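Local coordinates for glutathione peroxidase (Hypocrea jecorina, PDB 6VPD), which reduces hydroperoxides to alcohols as a glutathione peroxidase-like thioredoxin peroxidase, drawing its electrons from the dithiol of thioredoxin, at the interface of chains A and B. Residues are numbered along the deposited sequence; one frame, centred on the assembly and turned at random. Chains: chain A/B, Glutathione peroxidase.

Contact 1 and contact 2 belong to one continuous face between chains A and B, and the centres of their C-alpha atoms lie about 11 Å apart. Both use A:Lys152 on one side and helix 64-80 on the other: contact 2 takes the start of that helix, contact 1 a part further along it plus the 3-10 turn 176-178. The pairing is not an exact two-fold, and the structure alone does not show whether it exists in solution. The centre of contact 1 is about 16 Å from A:Cys61, the predicted active-site cysteine, whereas that of contact 2 is about 26 Å away.

Contact 1: the interface of chains A and B. Residues chain A 152-153, 172-173; chain B 72-73, 175, 177.
B:Glu177 sets its CB and backbone carbonyl over one face of the indole of A:Trp153, the tryptophan of the Trp-Asn-Phe motif that glutathione peroxidases carry and a member of their catalytic tetrad. This is the close part of the patch. The glutamate CB sits over the face of the five-membered ring, 3.9 Å from its centroid, in a CH-pi contact, and its nearest ring atom is CG of A:Trp153 at 3.7 Å. On the same face the carbonyl O of B:Glu177 rides 3.5 Å above the indole plane of A:Trp153, displaced toward the rim, so it meets the ring from above and does not line up with the indole N-H. The two side chains slide past each other in opposite directions, with carboxylate and ring planes 77° apart. The bend at chi2 of B:Glu177 (84°) turns its carboxylate toward A:Lys152, while its CG passes the hydroxyl of A:Ser172. B:Glu177 loses 71 Å² of surface to chain A.

Away from the indole the fit is looser. A:Lys152 presents its aliphatic root, with CB 3.7 Å from the carboxylate oxygen OE1 of B:Glu175, and the two side chains cross obliquely. Its amine NZ runs on past them and stays 6.8 Å from that same OE1 of B:Glu175, so any attraction between the opposite charges would probably be weak and long-range. At the other end A:Thr173 faces B:Ser72 on helix 64-80. Their hydroxyls are modelled implausibly close, which leaves the details of this pairing doubtful. Next to it, B:Val73 merely skims the methyl of A:Thr173, giving up 3 Å² of its surface.

Contact 2: the interface of chains A and B. Residues chain A 145-146, 148, 152; chain B 64-65.
CG of B:Tyr65 stands anti to its backbone N (chi1 -176°), which swings the phenol off the start of helix 64-80 and lays it along chain A. On the opposing side A:Leu148 also has CG anti to its backbone N (chi1 -175°), and this helps bring its CD2 methyl to the rim of the ring at the hydroxyl end, to one side of the plane. The two side chains cross at about a right angle, with CD2 of A:Leu148 3.7 Å from CZ of B:Tyr65. A:Leu145, in the 3-10 turn 145-147, approaches from the opposite side of the ring plane: its CD2 comes within 4.0 Å of CD1 of B:Tyr65, so the leucines flank the phenol near different ends. A:Leu146 meets the root of the residue instead, setting its CD1 methyl 3.6 Å from CA of B:Tyr65. The same methyl brushes B:Thr64, 4.1 Å from its CB. At the far tip, the phenol oxygen OH of B:Tyr65 lies beside the methylenes of A:Lys152, 3.3 Å from CG.

The contact rests mainly on apolar packing; the phenol oxygen meets aliphatic carbons, and no N or O of one chain comes within bonding distance of an N or O of the other. B:Tyr65 buries 105 Å² against chain A, far more than any neighbour here. An alanine in place of B:Tyr65 would probably open a gap between A:Leu145 and A:Leu148 and leave the lysine methylenes without their partner. By seating one aromatic ring among leucines, the site helps hold the two copies together in this assembly, although this may be a crystal-packing arrangement rather than a functional dimer.

Contact 1: the interface of chains A and B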
# COMPACT_ATOMS: atom_id res chain seq x y z
N LYS A 152 -6.23 0.53 4.91
CA LYS A 152 -5.91 -0.58 4.02
C LYS A 152 -4.78 -1.44 4.58
O LYS A 152 -4.85 -2.67 4.50
CB LYS A 152 -5.53 -0.05 2.63
CG LYS A 152 -6.55 0.92 2.06
CD LYS A 152 -5.90 1.99 1.17
CE LYS A 152 -6.62 3.35 1.30
NZ LYS A 152 -5.95 4.45 0.55
N TRP A 153 -3.76 -0.82 5.17
CA TRP A 153 -2.55 -1.55 5.53
C TRP A 153 -1.93 -0.88 6.75
O TRP A 153 -2.43 0.14 7.25
CB TRP A 153 -1.60 -1.59 4.33
CG TRP A 153 -0.47 -2.57 4.42
CD1 TRP A 153 0.88 -2.28 4.32
CD2 TRP A 153 -0.56 -3.98 4.63
NE1 TRP A 153 1.62 -3.44 4.45
CE2 TRP A 153 0.76 -4.50 4.65
CE3 TRP A 153 -1.63 -4.87 4.82
CZ2 TRP A 153 1.04 -5.85 4.85
CZ3 TRP A 153 -1.35 -6.21 5.04
CH2 TRP A 153 -0.03 -6.69 5.03
N SER A 172 -0.18 3.90 3.08
CA SER A 172 1.07 3.30 3.57
C SER A 172 2.22 3.48 2.58
O SER A 172 3.39 3.50 2.99
CB SER A 172 0.86 1.82 3.86
OG SER A 172 0.48 1.11 2.69
N THR A 173 1.90 3.61 1.29
CA THR A 173 2.89 3.74 0.24
C THR A 173 3.46 5.15 0.13
O THR A 173 4.46 5.36 -0.57
CB THR A 173 2.27 3.33 -1.10
OG1 THR A 173 1.18 4.22 -1.41
CG2 THR A 173 1.73 1.89 -1.03
N SER B 72 0.19 2.75 -6.86
CA SER B 72 0.77 3.24 -5.62
C SER B 72 1.81 2.27 -5.06
O SER B 72 2.83 2.70 -4.51
CB SER B 72 -0.37 3.51 -4.62
OG SER B 72 0.07 3.54 -3.28
N VAL B 73 1.58 0.96 -5.19
CA VAL B 73 2.63 0.04 -4.75
C VAL B 73 3.80 0.05 -5.74
O VAL B 73 4.96 -0.07 -5.34
CB VAL B 73 2.03 -1.37 -4.56
CG1 VAL B 73 3.10 -2.36 -4.11
CG2 VAL B 73 0.90 -1.30 -3.54
N GLU B 175 -4.85 -7.33 -1.24
CA GLU B 175 -4.37 -5.97 -1.48
C GLU B 175 -2.93 -6.01 -2.00
O GLU B 175 -2.11 -6.78 -1.50
CB GLU B 175 -4.42 -5.15 -0.20
CG GLU B 175 -5.80 -4.61 0.12
CD GLU B 175 -6.20 -3.44 -0.77
OE1 GLU B 175 -6.24 -2.29 -0.28
OE2 GLU B 175 -6.48 -3.67 -1.97
N GLU B 177 -0.65 -4.01 -1.29
CA GLU B 177 0.28 -3.68 -0.20
C GLU B 177 0.74 -4.91 0.54
O GLU B 177 1.82 -4.90 1.16
CB GLU B 177 -0.38 -2.70 0.77
CG GLU B 177 -0.77 -1.38 0.14
CD GLU B 177 -2.12 -1.45 -0.55
OE1 GLU B 177 -3.14 -1.61 0.16
OE2 GLU B 177 -2.16 -1.36 -1.79

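Contact 2: the interface of chains A and B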
# COMPACT_ATOMS: atom_id res chain seq x y z
N LEU A 145 -9.04 6.77 -0.20
CA LEU A 145 -9.21 7.00 -1.63
C LEU A 145 -10.56 6.49 -2.11
O LEU A 145 -10.99 5.38 -1.75
CB LEU A 145 -8.06 6.34 -2.38
CG LEU A 145 -8.07 6.37 -3.89
CD1 LEU A 145 -7.37 7.64 -4.44
CD2 LEU A 145 -7.41 5.10 -4.40
N LEU A 146 -11.25 7.32 -2.91
CA LEU A 146 -12.58 7.06 -3.46
C LEU A 146 -13.66 7.02 -2.40
O LEU A 146 -14.78 6.57 -2.68
CB LEU A 146 -12.61 5.78 -4.30
CG LEU A 146 -11.83 6.04 -5.58
CD1 LEU A 146 -11.63 4.76 -6.34
CD2 LEU A 146 -12.56 7.11 -6.40
N LEU A 148 -13.32 5.32 0.40
CA LEU A 148 -13.14 4.13 1.22
C LEU A 148 -12.60 4.54 2.57
O LEU A 148 -11.57 5.21 2.66
CB LEU A 148 -12.18 3.16 0.55
CG LEU A 148 -12.06 1.84 1.31
CD1 LEU A 148 -13.18 0.84 0.93
CD2 LEU A 148 -10.67 1.26 1.10
N LYS A 152 -6.23 0.53 4.91
CA LYS A 152 -5.91 -0.58 4.02
C LYS A 152 -4.78 -1.44 4.58
O LYS A 152 -4.85 -2.67 4.50
CB LYS A 152 -5.53 -0.05 2.63
CG LYS A 152 -6.55 0.92 2.06
CD LYS A 152 -5.90 1.99 1.17
CE LYS A 152 -6.62 3.35 1.30
NZ LYS A 152 -5.95 4.45 0.55
N THR B 64 -11.44 2.29 -10.68
CA THR B 64 -10.32 3.16 -10.38
C THR B 64 -9.60 2.79 -9.08
O THR B 64 -8.42 3.12 -8.92
CB THR B 64 -10.81 4.62 -10.34
OG1 THR B 64 -11.54 4.91 -11.54
CG2 THR B 64 -9.64 5.62 -10.23
N TYR B 65 -10.28 2.12 -8.14
CA TYR B 65 -9.64 1.82 -6.87
C TYR B 65 -8.46 0.88 -7.07
O TYR B 65 -7.39 1.07 -6.47
CB TYR B 65 -10.65 1.23 -5.87
CG TYR B 65 -10.02 1.02 -4.52
CD1 TYR B 65 -9.87 2.09 -3.62
CD2 TYR B 65 -9.50 -0.22 -4.15
CE1 TYR B 65 -9.25 1.91 -2.38
CE2 TYR B 65 -8.87 -0.40 -2.93
CZ TYR B 65 -8.75 0.67 -2.04
OH TYR B 65 -8.13 0.49 -0.83